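Local coordinates for trimethylamine-N-oxide reductase (Haemophilus influenzae, PDB 7L5I), which probably reduces S- or N-oxides such as trimethylamine N-oxide at a molybdenum centre held by two molybdopterin guanine dinucleotide cofactors, at residues S198-L203 against A605-V610; D207-W212 against E233-F238. All coordinates share one frame; numbering follows the deposited sequence.

Contact 1: S198-L203 against A605-V610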
loop_
_atom_site.group_PDB
_atom_site.type_symbol
_atom_site.label_atom_id
_atom_site.label_comp_id
_atom_site.label_asym_id
_atom_site.label_seq_id
_atom_site.Cartn_x
_atom_site.Cartn_y
_atom_site.Cartn_z
ATOM N N SER A 198 -21.640 7.285 2.642
ATOM C CA SER A 198 -22.046 6.977 1.280
ATOM C C SER A 198 -21.654 8.067 0.296
ATOM O O SER A 198 -21.926 9.254 0.499
ATOM C CB SER A 198 -23.554 6.781 1.194
ATOM O OG SER A 198 -23.952 6.678 -0.167
ATOM N N TRP A 199 -21.116 7.634 -0.839
ATOM C CA TRP A 199 -20.860 8.575 -1.931
ATOM C C TRP A 199 -22.136 9.266 -2.410
ATOM O O TRP A 199 -22.077 10.393 -2.885
ATOM C CB TRP A 199 -20.208 7.848 -3.109
ATOM C CG TRP A 199 -18.748 8.164 -3.302
ATOM C CD1 TRP A 199 -17.690 7.311 -3.152
ATOM C CD2 TRP A 199 -18.191 9.437 -3.676
ATOM N NE1 TRP A 199 -16.508 7.979 -3.423
ATOM C CE2 TRP A 199 -16.800 9.274 -3.762
ATOM C CE3 TRP A 199 -18.748 10.687 -3.975
ATOM C CZ2 TRP A 199 -15.946 10.334 -4.113
ATOM C CZ3 TRP A 199 -17.904 11.724 -4.346
ATOM C CH2 TRP A 199 -16.527 11.541 -4.386
ATOM N N GLU A 200 -23.302 8.611 -2.315
ATOM C CA GLU A 200 -24.529 9.312 -2.688
ATOM C C GLU A 200 -24.786 10.494 -1.761
ATOM O O GLU A 200 -25.306 11.531 -2.197
ATOM C CB GLU A 200 -25.731 8.365 -2.666
ATOM C CG GLU A 200 -25.643 7.240 -3.704
ATOM C CD GLU A 200 -25.682 7.732 -5.163
ATOM O OE1 GLU A 200 -26.076 8.895 -5.408
ATOM O OE2 GLU A 200 -25.334 6.940 -6.072
ATOM N N SER A 201 -24.415 10.366 -0.490
ATOM C CA SER A 201 -24.532 11.485 0.445
ATOM C C SER A 201 -23.566 12.610 0.082
ATOM O O SER A 201 -23.920 13.788 0.181
ATOM C CB SER A 201 -24.290 10.973 1.861
ATOM O OG SER A 201 -24.351 11.985 2.854
ATOM N N ILE A 202 -22.328 12.264 -0.306
ATOM C CA ILE A 202 -21.373 13.280 -0.742
ATOM C C ILE A 202 -21.927 14.024 -1.962
ATOM O O ILE A 202 -21.938 15.260 -2.013
ATOM C CB ILE A 202 -20.012 12.641 -1.078
ATOM C CG1 ILE A 202 -19.438 11.834 0.094
ATOM C CG2 ILE A 202 -19.000 13.709 -1.516
ATOM C CD1 ILE A 202 -19.436 12.542 1.397
ATOM N N LEU A 203 -22.389 13.274 -2.964
ATOM C CA LEU A 203 -22.856 13.908 -4.193
ATOM C C LEU A 203 -23.983 14.882 -3.908
ATOM O O LEU A 203 -24.038 15.968 -4.476
ATOM C CB LEU A 203 -23.337 12.846 -5.182
ATOM C CG LEU A 203 -22.360 11.922 -5.887
ATOM C CD1 LEU A 203 -23.121 11.018 -6.857
ATOM C CD2 LEU A 203 -21.325 12.729 -6.627
ATOM N N ALA A 605 -30.859 2.035 2.525
ATOM C CA ALA A 605 -30.117 2.304 3.757
ATOM C C ALA A 605 -28.631 2.519 3.466
ATOM O O ALA A 605 -28.018 3.480 3.950
ATOM C CB ALA A 605 -30.302 1.176 4.755
ATOM N N ALA A 606 -28.041 1.644 2.653
ATOM C CA ALA A 606 -26.629 1.805 2.304
ATOM C C ALA A 606 -26.391 3.093 1.530
ATOM O O ALA A 606 -25.351 3.744 1.703
ATOM C CB ALA A 606 -26.165 0.601 1.494
ATOM N N LYS A 607 -27.312 3.470 0.643
ATOM C CA LYS A 607 -27.097 4.693 -0.127
ATOM C C LYS A 607 -27.153 5.931 0.758
ATOM O O LYS A 607 -26.566 6.959 0.415
ATOM C CB LYS A 607 -28.130 4.797 -1.245
ATOM C CG LYS A 607 -27.874 3.850 -2.397
ATOM C CD LYS A 607 -29.072 3.790 -3.316
ATOM C CE LYS A 607 -28.806 2.912 -4.522
ATOM N NZ LYS A 607 -30.081 2.650 -5.239
ATOM N N LYS A 608 -27.836 5.848 1.902
ATOM C CA LYS A 608 -27.981 6.992 2.793
ATOM C C LYS A 608 -27.071 6.940 4.017
ATOM O O LYS A 608 -27.172 7.820 4.879
ATOM C CB LYS A 608 -29.445 7.073 3.268
ATOM C CG LYS A 608 -30.411 7.410 2.130
ATOM C CD LYS A 608 -31.836 7.093 2.541
ATOM C CE LYS A 608 -32.847 7.942 1.796
ATOM N NZ LYS A 608 -33.900 8.381 2.749
ATOM N N TRP A 609 -26.204 5.946 4.125
ATOM C CA TRP A 609 -25.467 5.730 5.360
ATOM C C TRP A 609 -24.424 6.815 5.593
ATOM O O TRP A 609 -23.638 7.156 4.698
ATOM C CB TRP A 609 -24.794 4.355 5.356
ATOM C CG TRP A 609 -24.186 4.037 6.681
ATOM C CD1 TRP A 609 -24.844 3.733 7.844
ATOM C CD2 TRP A 609 -22.795 4.020 6.994
ATOM N NE1 TRP A 609 -23.933 3.515 8.863
ATOM C CE2 TRP A 609 -22.668 3.688 8.360
ATOM C CE3 TRP A 609 -21.637 4.254 6.254
ATOM C CZ2 TRP A 609 -21.430 3.591 8.992
ATOM C CZ3 TRP A 609 -20.409 4.139 6.889
ATOM C CH2 TRP A 609 -20.318 3.798 8.234
ATOM N N VAL A 610 -24.409 7.346 6.820
ATOM C CA VAL A 610 -23.479 8.389 7.234
ATOM C C VAL A 610 -22.612 7.834 8.362
ATOM O O VAL A 610 -23.120 7.418 9.411
ATOM C CB VAL A 610 -24.227 9.664 7.663
ATOM C CG1 VAL A 610 -23.264 10.711 8.225
ATOM C CG2 VAL A 610 -25.032 10.231 6.502
#
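S198 and W609 meet backbone to backbone where their CA atoms lie 5.5 Å apart: S198 N donates to W609 O at 2.9 Å in an almost straight bond (177° at the hydrogen). Next to it, the hydroxyl of S198 does two jobs. S198 OG gives its proton to K607 O at 2.7 Å, coming from above the carbonyl plane, 46° out of it. The same S198 OG accepts from E200 N at 3.0 Å, a more bent bond. Because OG is turned anti to the backbone N of S198 (chi1 171°), it faces E200 N and K607 O at once. S198 is thus the N-cap of helix 199-205. Serine suits the place, being short enough to reach back to its own helix and able to donate and accept at once. The helix it caps leads into strand 208-212 of the parallel sheet in the molybdopterin oxidoreductase fold, and the cap joins it to the 605-610 segment, far along the chain.

E200 CB lies 3.5 Å from K607 O, and E200 CG and K607 CG come within 4.3 Å of each other. The charged ends of these two side chains stay apart, with E200 OE2 and K607 NZ separated by 6.5 Å; the E200 chain bends at chi2, and its OE2 bonds instead to Y234 OH. S201 OG touches V610 CG2 at 4.1 Å and makes a weak hydrogen bond to G379 N.

Contact 2: D207-W212 against E233-F238; sequences DIIVLW and EYFKKF
I209 on the strand and F238 on the helix approach each other from opposite directions and meet in a CH-pi contact. The methyl I209 CD1 stands over one face of the F238 ring, 4.1 Å from its centroid and 28° off the normal. The other branch, I209 CG2, lies above that ring too, toward its rim, and comes within 3.7 Å of F238 CZ. Both branches can reach because CG1 lies between the backbone N and the carbonyl carbon (chi1 64°). A beta-branched residue thus spreads across an aromatic face.

Purely apolar packing continues along the strand. I209 CD1 also reaches F235 CE1 at 4.0 Å, while L211 CD2 touches F235 CE1 at 3.8 Å, the two side chains crossing at a slant. F235 and F238, three apart, both present their rings to the strand, and I209 and L211, two apart, share one face of it. Here helix 230-240 lies on the sheet within a beta-alpha-beta crossover, linking strand 208-212 to its parallel neighbour 244-249. The segment axes pass 11.5 Å apart at 131°, so the helix runs obliquely against the strand, nearer antiparallel than parallel. M347 of strand 344-348 borders I209, L211 and F235. W212, at the strand's end, touches a bound molybdopterin guanine dinucleotide.

Polar groups stay at the margins. D207, just before strand 208-212, bonds through OD2 to R343 N. On the helix, K237 NZ pairs with E233 OE2 at 3.6 Å, one turn apart, as fits charged residues turned from the core.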
loop_
_atom_site.group_PDB
_atom_site.type_symbol
_atom_site.label_atom_id
_atom_site.label_comp_id
_atom_site.label_asym_id
_atom_site.label_seq_id
_atom_site.Cartn_x
_atom_site.Cartn_y
_atom_site.Cartn_z
ATOM N N ASP A 207 -20.540 20.329 -0.353
ATOM C CA ASP A 207 -20.174 21.461 -1.200
ATOM C C ASP A 207 -18.705 21.430 -1.610
ATOM O O ASP A 207 -18.341 21.945 -2.676
ATOM C CB ASP A 207 -20.441 22.769 -0.463
ATOM C CG ASP A 207 -21.888 22.940 -0.097
ATOM O OD1 ASP A 207 -22.738 22.813 -1.014
ATOM O OD2 ASP A 207 -22.163 23.216 1.104
ATOM N N ILE A 208 -17.849 20.892 -0.744
ATOM C CA ILE A 208 -16.414 20.840 -0.956
ATOM C C ILE A 208 -15.940 19.454 -0.559
ATOM O O ILE A 208 -16.305 18.971 0.522
ATOM C CB ILE A 208 -15.655 21.891 -0.124
ATOM C CG1 ILE A 208 -16.208 23.295 -0.361
ATOM C CG2 ILE A 208 -14.137 21.832 -0.400
ATOM C CD1 ILE A 208 -15.566 24.344 0.561
ATOM N N ILE A 209 -15.102 18.842 -1.385
ATOM C CA ILE A 209 -14.291 17.708 -0.950
ATOM C C ILE A 209 -12.830 18.111 -1.037
ATOM O O ILE A 209 -12.390 18.693 -2.033
ATOM C CB ILE A 209 -14.571 16.422 -1.744
ATOM C CG1 ILE A 209 -14.206 16.537 -3.213
ATOM C CG2 ILE A 209 -16.057 16.041 -1.611
ATOM C CD1 ILE A 209 -14.539 15.248 -4.005
ATOM N N VAL A 210 -12.087 17.794 0.005
ATOM C CA VAL A 210 -10.670 18.097 0.097
ATOM C C VAL A 210 -9.902 16.793 0.015
ATOM O O VAL A 210 -9.988 15.939 0.906
ATOM C CB VAL A 210 -10.348 18.856 1.383
ATOM C CG1 VAL A 210 -8.895 19.246 1.406
ATOM C CG2 VAL A 210 -11.263 20.076 1.488
ATOM N N LEU A 211 -9.150 16.637 -1.061
ATOM C CA LEU A 211 -8.287 15.477 -1.255
ATOM C C LEU A 211 -6.947 15.818 -0.627
ATOM O O LEU A 211 -6.102 16.472 -1.241
ATOM C CB LEU A 211 -8.177 15.135 -2.739
ATOM C CG LEU A 211 -9.506 14.663 -3.309
ATOM C CD1 LEU A 211 -9.505 14.540 -4.786
ATOM C CD2 LEU A 211 -9.811 13.309 -2.707
ATOM N N TRP A 212 -6.760 15.384 0.609
ATOM C CA TRP A 212 -5.599 15.749 1.406
ATOM C C TRP A 212 -4.624 14.584 1.365
ATOM O O TRP A 212 -4.883 13.537 1.959
ATOM C CB TRP A 212 -6.027 16.070 2.843
ATOM C CG TRP A 212 -5.113 17.037 3.488
ATOM C CD1 TRP A 212 -3.755 16.996 3.482
ATOM C CD2 TRP A 212 -5.481 18.202 4.233
ATOM N NE1 TRP A 212 -3.242 18.084 4.173
ATOM C CE2 TRP A 212 -4.295 18.829 4.643
ATOM C CE3 TRP A 212 -6.706 18.765 4.592
ATOM C CZ2 TRP A 212 -4.297 20.028 5.381
ATOM C CZ3 TRP A 212 -6.703 19.931 5.343
ATOM C CH2 TRP A 212 -5.513 20.544 5.720
ATOM N N GLU A 233 -15.720 6.484 -10.787
ATOM C CA GLU A 233 -16.959 6.994 -11.373
ATOM C C GLU A 233 -17.608 8.049 -10.484
ATOM O O GLU A 233 -18.145 9.047 -10.984
ATOM C CB GLU A 233 -17.932 5.846 -11.634
ATOM C CG GLU A 233 -19.207 6.268 -12.329
ATOM C CD GLU A 233 -20.087 5.098 -12.787
ATOM O OE1 GLU A 233 -19.609 3.944 -12.856
ATOM O OE2 GLU A 233 -21.260 5.349 -13.107
ATOM N N TYR A 234 -17.576 7.847 -9.165
ATOM C CA TYR A 234 -18.185 8.826 -8.263
ATOM C C TYR A 234 -17.394 10.124 -8.232
ATOM O O TYR A 234 -17.982 11.215 -8.209
ATOM C CB TYR A 234 -18.322 8.257 -6.849
ATOM C CG TYR A 234 -19.599 7.481 -6.617
ATOM C CD1 TYR A 234 -20.836 8.123 -6.654
ATOM C CD2 TYR A 234 -19.560 6.122 -6.312
ATOM C CE1 TYR A 234 -22.014 7.425 -6.436
ATOM C CE2 TYR A 234 -20.734 5.414 -6.089
ATOM C CZ TYR A 234 -21.951 6.070 -6.147
ATOM O OH TYR A 234 -23.103 5.357 -5.909
ATOM N N PHE A 235 -16.055 10.049 -8.242
ATOM C CA PHE A 235 -15.268 11.277 -8.300
ATOM C C PHE A 235 -15.575 12.061 -9.572
ATOM O O PHE A 235 -15.664 13.298 -9.557
ATOM C CB PHE A 235 -13.781 10.957 -8.223
ATOM C CG PHE A 235 -13.257 10.827 -6.803
ATOM C CD1 PHE A 235 -13.103 11.946 -6.013
ATOM C CD2 PHE A 235 -12.931 9.582 -6.283
ATOM C CE1 PHE A 235 -12.638 11.848 -4.726
ATOM C CE2 PHE A 235 -12.466 9.461 -4.985
ATOM C CZ PHE A 235 -12.324 10.599 -4.191
ATOM N N LYS A 236 -15.727 11.353 -10.691
ATOM C CA LYS A 236 -16.073 12.009 -11.952
ATOM C C LYS A 236 -17.445 12.667 -11.871
ATOM O O LYS A 236 -17.640 13.779 -12.380
ATOM C CB LYS A 236 -16.018 10.996 -13.096
ATOM C CG LYS A 236 -14.600 10.484 -13.406
ATOM C CD LYS A 236 -13.812 11.473 -14.242
ATOM C CE LYS A 236 -14.330 11.493 -15.665
ATOM N NZ LYS A 236 -13.487 12.380 -16.494
ATOM N N LYS A 237 -18.417 11.986 -11.254
ATOM C CA LYS A 237 -19.737 12.578 -11.094
ATOM C C LYS A 237 -19.668 13.823 -10.236
ATOM O O LYS A 237 -20.363 14.824 -10.506
ATOM C CB LYS A 237 -20.699 11.577 -10.462
ATOM C CG LYS A 237 -21.133 10.460 -11.354
ATOM C CD LYS A 237 -22.257 9.687 -10.685
ATOM C CE LYS A 237 -22.472 8.338 -11.337
ATOM N NZ LYS A 237 -22.487 7.234 -10.321
ATOM N N PHE A 238 -18.873 13.777 -9.163
ATOM C CA PHE A 238 -18.781 14.945 -8.304
ATOM C C PHE A 238 -18.182 16.103 -9.077
ATOM O O PHE A 238 -18.661 17.243 -8.973
ATOM C CB PHE A 238 -17.972 14.665 -7.051
ATOM C CG PHE A 238 -18.070 15.757 -6.014
ATOM C CD1 PHE A 238 -19.075 15.723 -5.056
ATOM C CD2 PHE A 238 -17.180 16.794 -5.987
ATOM C CE1 PHE A 238 -19.168 16.700 -4.095
ATOM C CE2 PHE A 238 -17.280 17.793 -5.016
ATOM C CZ PHE A 238 -18.270 17.748 -4.086
#

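Following the chain from the N terminus, contact 1 begins at helix 199-205, which leads into strand 208-212 and on to helix 230-240. Contact 2 closes the 20-residue loop between 207-212 and 233-238, with strand 244-249 following, and binds helix to sheet. Contact 1 closes a loop of 401 residues, fixing the start of helix 199-205 to the much later 605-610. Contact 2 is nested wholly inside it. The two centres lie 13 Å apart and are joined through helix 199-205, where the ring of W199 stacks on Y234 and meets F235 edge-to-face, while L203 packs on F238. Sheet, covering helices and the distant 605-610 segment are thereby layered together.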